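Local coordinates for ParM protein (Staphylococcus aureus, PDB 3JS6) that probably polymerises into actin-like filaments that drive the segregation of plasmid DNA in dividing cells, at residues Phe266-Met278 with Ile303-Phe316. Sequence-based numbering, arbitrary orientation.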
# COMPACT_ATOMS: atom_id res chain seq x y z
N PHE A 266 -4.23 22.37 16.95
CA PHE A 266 -4.19 20.94 16.71
C PHE A 266 -5.32 20.23 17.44
O PHE A 266 -6.21 19.67 16.81
CB PHE A 266 -2.85 20.37 17.16
CG PHE A 266 -2.70 18.91 16.87
CD1 PHE A 266 -2.14 18.48 15.68
CD2 PHE A 266 -3.15 17.96 17.79
CE1 PHE A 266 -2.03 17.13 15.40
CE2 PHE A 266 -3.05 16.60 17.51
CZ PHE A 266 -2.49 16.19 16.32
N TYR A 267 -5.28 20.26 18.77
CA TYR A 267 -6.30 19.58 19.57
C TYR A 267 -7.72 19.97 19.20
O TYR A 267 -8.64 19.18 19.37
CB TYR A 267 -6.08 19.84 21.06
CG TYR A 267 -4.82 19.22 21.63
CD1 TYR A 267 -4.67 19.02 23.00
CD2 TYR A 267 -3.76 18.85 20.80
CE1 TYR A 267 -3.51 18.47 23.54
CE2 TYR A 267 -2.59 18.30 21.32
CZ TYR A 267 -2.47 18.11 22.68
OH TYR A 267 -1.30 17.60 23.19
N LYS A 268 -7.90 21.18 18.69
CA LYS A 268 -9.23 21.64 18.31
C LYS A 268 -9.69 21.01 17.01
O LYS A 268 -10.81 20.50 16.91
CB LYS A 268 -9.26 23.17 18.21
CG LYS A 268 -9.93 23.89 19.40
CD LYS A 268 -9.72 23.18 20.75
CE LYS A 268 -10.79 22.10 20.99
NZ LYS A 268 -10.65 21.43 22.33
N GLU A 269 -8.83 21.04 16.00
CA GLU A 269 -9.16 20.45 14.72
C GLU A 269 -9.36 18.94 14.92
O GLU A 269 -10.37 18.39 14.48
CB GLU A 269 -8.02 20.69 13.73
CG GLU A 269 -8.43 21.40 12.45
CD GLU A 269 -8.88 22.84 12.67
OE1 GLU A 269 -9.96 23.06 13.28
OE2 GLU A 269 -8.16 23.77 12.24
N GLN A 270 -8.42 18.29 15.58
CA GLN A 270 -8.51 16.85 15.81
C GLN A 270 -9.72 16.49 16.67
O GLN A 270 -10.30 15.42 16.53
CB GLN A 270 -7.22 16.33 16.46
CG GLN A 270 -7.23 16.41 17.99
CD GLN A 270 -6.88 15.08 18.65
OE1 GLN A 270 -7.33 14.80 19.77
NE2 GLN A 270 -6.08 14.26 17.97
N ASP A 271 -10.10 17.37 17.58
CA ASP A 271 -11.24 17.11 18.44
C ASP A 271 -12.50 16.93 17.61
O ASP A 271 -13.33 16.05 17.88
CB ASP A 271 -11.45 18.25 19.42
CG ASP A 271 -11.12 17.87 20.83
OD1 ASP A 271 -9.96 17.47 21.09
OD2 ASP A 271 -12.03 17.96 21.69
N SER A 272 -12.64 17.78 16.59
CA SER A 272 -13.80 17.75 15.71
C SER A 272 -13.72 16.58 14.72
O SER A 272 -14.74 15.98 14.38
CB SER A 272 -13.91 19.07 14.95
OG SER A 272 -12.65 19.46 14.41
N LEU A 273 -12.52 16.28 14.25
CA LEU A 273 -12.34 15.18 13.32
C LEU A 273 -12.78 13.89 14.02
O LEU A 273 -13.58 13.12 13.48
CB LEU A 273 -10.87 15.10 12.90
CG LEU A 273 -10.46 14.16 11.77
CD1 LEU A 273 -9.18 14.69 11.14
CD2 LEU A 273 -10.25 12.75 12.28
N ILE A 274 -12.29 13.67 15.23
CA ILE A 274 -12.63 12.45 15.95
C ILE A 274 -14.10 12.37 16.33
O ILE A 274 -14.70 11.29 16.30
CB ILE A 274 -11.75 12.28 17.22
CG1 ILE A 274 -10.29 12.07 16.80
CG2 ILE A 274 -12.25 11.12 18.03
CD1 ILE A 274 -9.35 11.82 17.96
N GLU A 275 -14.70 13.50 16.69
CA GLU A 275 -16.11 13.46 17.04
C GLU A 275 -16.92 13.10 15.80
O GLU A 275 -17.88 12.35 15.87
CB GLU A 275 -16.56 14.82 17.60
CG GLU A 275 -18.07 15.02 17.65
CD GLU A 275 -18.74 14.22 18.76
OE1 GLU A 275 -18.73 12.97 18.71
OE2 GLU A 275 -19.28 14.85 19.69
N GLU A 276 -16.52 13.63 14.66
CA GLU A 276 -17.24 13.33 13.44
C GLU A 276 -17.12 11.85 13.08
O GLU A 276 -18.11 11.19 12.74
CB GLU A 276 -16.72 14.18 12.28
CG GLU A 276 -17.43 13.87 10.98
CD GLU A 276 -17.04 14.81 9.87
OE1 GLU A 276 -17.05 16.03 10.12
OE2 GLU A 276 -16.73 14.34 8.75
N VAL A 277 -15.90 11.32 13.16
CA VAL A 277 -15.69 9.93 12.79
C VAL A 277 -16.45 8.96 13.68
O VAL A 277 -17.15 8.08 13.19
CB VAL A 277 -14.19 9.57 12.80
CG1 VAL A 277 -14.00 8.13 12.34
CG2 VAL A 277 -13.42 10.51 11.88
N MSE A 278 -16.34 9.12 14.99
CA MSE A 278 -17.04 8.21 15.88
C MSE A 278 -18.55 8.39 15.82
O MSE A 278 -19.29 7.44 16.01
CB MSE A 278 -16.53 8.36 17.31
CG MSE A 278 -15.15 7.69 17.53
SE MSE A 278 -14.63 6.41 16.13
CE MSE A 278 -13.28 7.48 15.27
N ILE A 303 -1.05 10.02 13.99
CA ILE A 303 -1.49 11.31 14.48
C ILE A 303 -2.70 11.21 15.40
O ILE A 303 -2.74 11.88 16.43
CB ILE A 303 -1.84 12.25 13.29
CG1 ILE A 303 -0.69 12.25 12.28
CG2 ILE A 303 -2.11 13.66 13.79
CD1 ILE A 303 -1.07 12.83 10.94
N HIS A 304 -3.66 10.35 15.06
CA HIS A 304 -4.88 10.25 15.85
C HIS A 304 -5.08 9.07 16.80
O HIS A 304 -5.98 9.12 17.62
CB HIS A 304 -6.09 10.31 14.92
CG HIS A 304 -5.98 11.35 13.85
ND1 HIS A 304 -5.68 12.67 14.11
CD2 HIS A 304 -6.16 11.26 12.51
CE1 HIS A 304 -5.68 13.35 12.98
NE2 HIS A 304 -5.97 12.52 11.99
N PHE A 305 -4.26 8.03 16.69
CA PHE A 305 -4.43 6.84 17.54
C PHE A 305 -4.52 7.16 19.05
O PHE A 305 -5.38 6.62 19.76
CB PHE A 305 -3.31 5.83 17.25
CG PHE A 305 -3.43 4.56 18.05
CD1 PHE A 305 -2.51 4.26 19.06
CD2 PHE A 305 -4.51 3.70 17.85
CE1 PHE A 305 -2.66 3.14 19.86
CE2 PHE A 305 -4.67 2.57 18.64
CZ PHE A 305 -3.74 2.28 19.66
N ASP A 306 -3.66 8.05 19.52
CA ASP A 306 -3.69 8.41 20.94
C ASP A 306 -5.03 8.95 21.40
O ASP A 306 -5.61 8.43 22.35
CB ASP A 306 -2.59 9.42 21.25
CG ASP A 306 -1.21 8.84 21.07
OD1 ASP A 306 -1.01 7.67 21.48
OD2 ASP A 306 -0.33 9.54 20.53
N SER A 307 -5.53 9.97 20.73
CA SER A 307 -6.81 10.54 21.14
C SER A 307 -7.95 9.54 21.01
O SER A 307 -8.84 9.50 21.85
CB SER A 307 -7.10 11.79 20.33
OG SER A 307 -6.12 12.78 20.60
N LEU A 308 -7.92 8.73 19.96
CA LEU A 308 -8.96 7.73 19.76
C LEU A 308 -9.00 6.77 20.94
O LEU A 308 -10.08 6.41 21.43
CB LEU A 308 -8.72 6.94 18.46
CG LEU A 308 -9.06 7.75 17.21
CD1 LEU A 308 -8.54 7.08 15.93
CD2 LEU A 308 -10.55 7.90 17.16
N SER A 309 -7.82 6.36 21.39
CA SER A 309 -7.70 5.42 22.49
C SER A 309 -8.30 5.94 23.79
O SER A 309 -8.73 5.16 24.63
CB SER A 309 -6.23 5.07 22.72
OG SER A 309 -5.77 4.17 21.72
N HIS A 310 -8.34 7.26 23.96
CA HIS A 310 -8.90 7.86 25.16
C HIS A 310 -10.37 8.16 24.93
O HIS A 310 -11.13 8.40 25.86
CB HIS A 310 -8.16 9.16 25.53
CG HIS A 310 -6.72 8.95 25.86
ND1 HIS A 310 -5.73 8.86 24.90
CD2 HIS A 310 -6.10 8.75 27.05
CE1 HIS A 310 -4.57 8.62 25.48
NE2 HIS A 310 -4.77 8.54 26.79
N TYR A 311 -10.78 8.13 23.67
CA TYR A 311 -12.16 8.38 23.31
C TYR A 311 -12.99 7.16 23.69
O TYR A 311 -14.09 7.28 24.23
CB TYR A 311 -12.26 8.69 21.82
CG TYR A 311 -13.64 9.10 21.37
CD1 TYR A 311 -14.52 8.17 20.83
CD2 TYR A 311 -14.09 10.42 21.54
CE1 TYR A 311 -15.81 8.53 20.47
CE2 TYR A 311 -15.38 10.79 21.17
CZ TYR A 311 -16.24 9.84 20.64
OH TYR A 311 -17.52 10.17 20.30
N TYR A 312 -12.44 5.98 23.41
CA TYR A 312 -13.09 4.71 23.75
C TYR A 312 -12.02 3.71 24.15
O TYR A 312 -10.99 3.56 23.47
CB TYR A 312 -13.89 4.13 22.58
CG TYR A 312 -15.35 4.50 22.61
CD1 TYR A 312 -15.76 5.81 22.39
CD2 TYR A 312 -16.33 3.54 22.86
CE1 TYR A 312 -17.11 6.17 22.40
CE2 TYR A 312 -17.70 3.88 22.87
CZ TYR A 312 -18.08 5.20 22.64
OH TYR A 312 -19.41 5.57 22.61
N SER A 313 -12.26 3.03 25.25
CA SER A 313 -11.32 2.06 25.76
C SER A 313 -11.50 0.66 25.21
O SER A 313 -12.61 0.24 24.86
CB SER A 313 -11.43 2.02 27.29
OG SER A 313 -12.77 1.77 27.66
N ASP A 314 -10.39 -0.06 25.12
CA ASP A 314 -10.36 -1.44 24.67
C ASP A 314 -10.97 -1.75 23.31
O ASP A 314 -11.60 -2.79 23.15
CB ASP A 314 -11.04 -2.33 25.71
CG ASP A 314 -10.54 -2.06 27.11
OD1 ASP A 314 -9.31 -1.96 27.30
OD2 ASP A 314 -11.38 -1.96 28.03
N VAL A 315 -10.79 -0.88 22.32
CA VAL A 315 -11.35 -1.21 21.01
C VAL A 315 -10.45 -0.83 19.84
O VAL A 315 -10.44 -1.50 18.81
CB VAL A 315 -12.74 -0.57 20.80
CG1 VAL A 315 -12.63 0.94 20.70
CG2 VAL A 315 -13.35 -1.13 19.52
N PHE A 316 -9.68 0.24 20.00
CA PHE A 316 -8.82 0.65 18.92
C PHE A 316 -7.48 -0.06 19.00
O PHE A 316 -6.93 -0.27 20.09
CB PHE A 316 -8.59 2.16 18.94
CG PHE A 316 -9.83 2.97 18.68
CD1 PHE A 316 -10.50 3.60 19.73
CD2 PHE A 316 -10.29 3.16 17.37
CE1 PHE A 316 -11.62 4.40 19.48
CE2 PHE A 316 -11.41 3.97 17.11
CZ PHE A 316 -12.07 4.59 18.18
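Ile274 of helix 266-278 is a knob among His304, Ser307, Leu308 and Tyr311 of helix 303-311. Its two branches do different work. CG1 lies anti to the carbonyl carbon (chi1 -66°), and the extended chain then brings Ile274 CD1 against Ser307 CB, a tight contact at 3.3 Å. CG2 is anti to the backbone N. Ile274 CG2 meets Leu308 CD2 at 3.7 Å. It also lies over one face of the Tyr311 ring, offset toward the rim. One turn earlier, Gln270 reaches across with a bent chain. Ser307 OG donates a very short hydrogen bond to Gln270 OE1, 2.5 Å. Gln270 NE2 comes to the rim of the His304 imidazole, near its plane, but ND1 of that ring is buried without a partner. Leu273 CD2 lies over one face of the imidazole and Ile303 CB over the opposite face, both offset toward the rim. Phe191 and Phe221 pack edge-to-face with the same ring. The axes of 266-278 and 303-311 cross at -60° and come within 10.7 Å at their closest. The two helices belong to the actin-like C-terminal region, and both touch strand 185-191 of its five-stranded mixed sheet. Phe316, which follows the second helix, begins strand 316-317, at one edge of this sheet within the chain. Its ring takes the selenium of Met278, a selenomethionine, at the edge. Met278 SE lies 5.1 Å from the centroid of the Phe316 ring, in a Met-aromatic contact. Leu308 CB sits over the centre of one face of the same ring. At the other end of the contact, Ile303 CG2 meets the edge of the Phe266 ring, 3.6 Å from CZ.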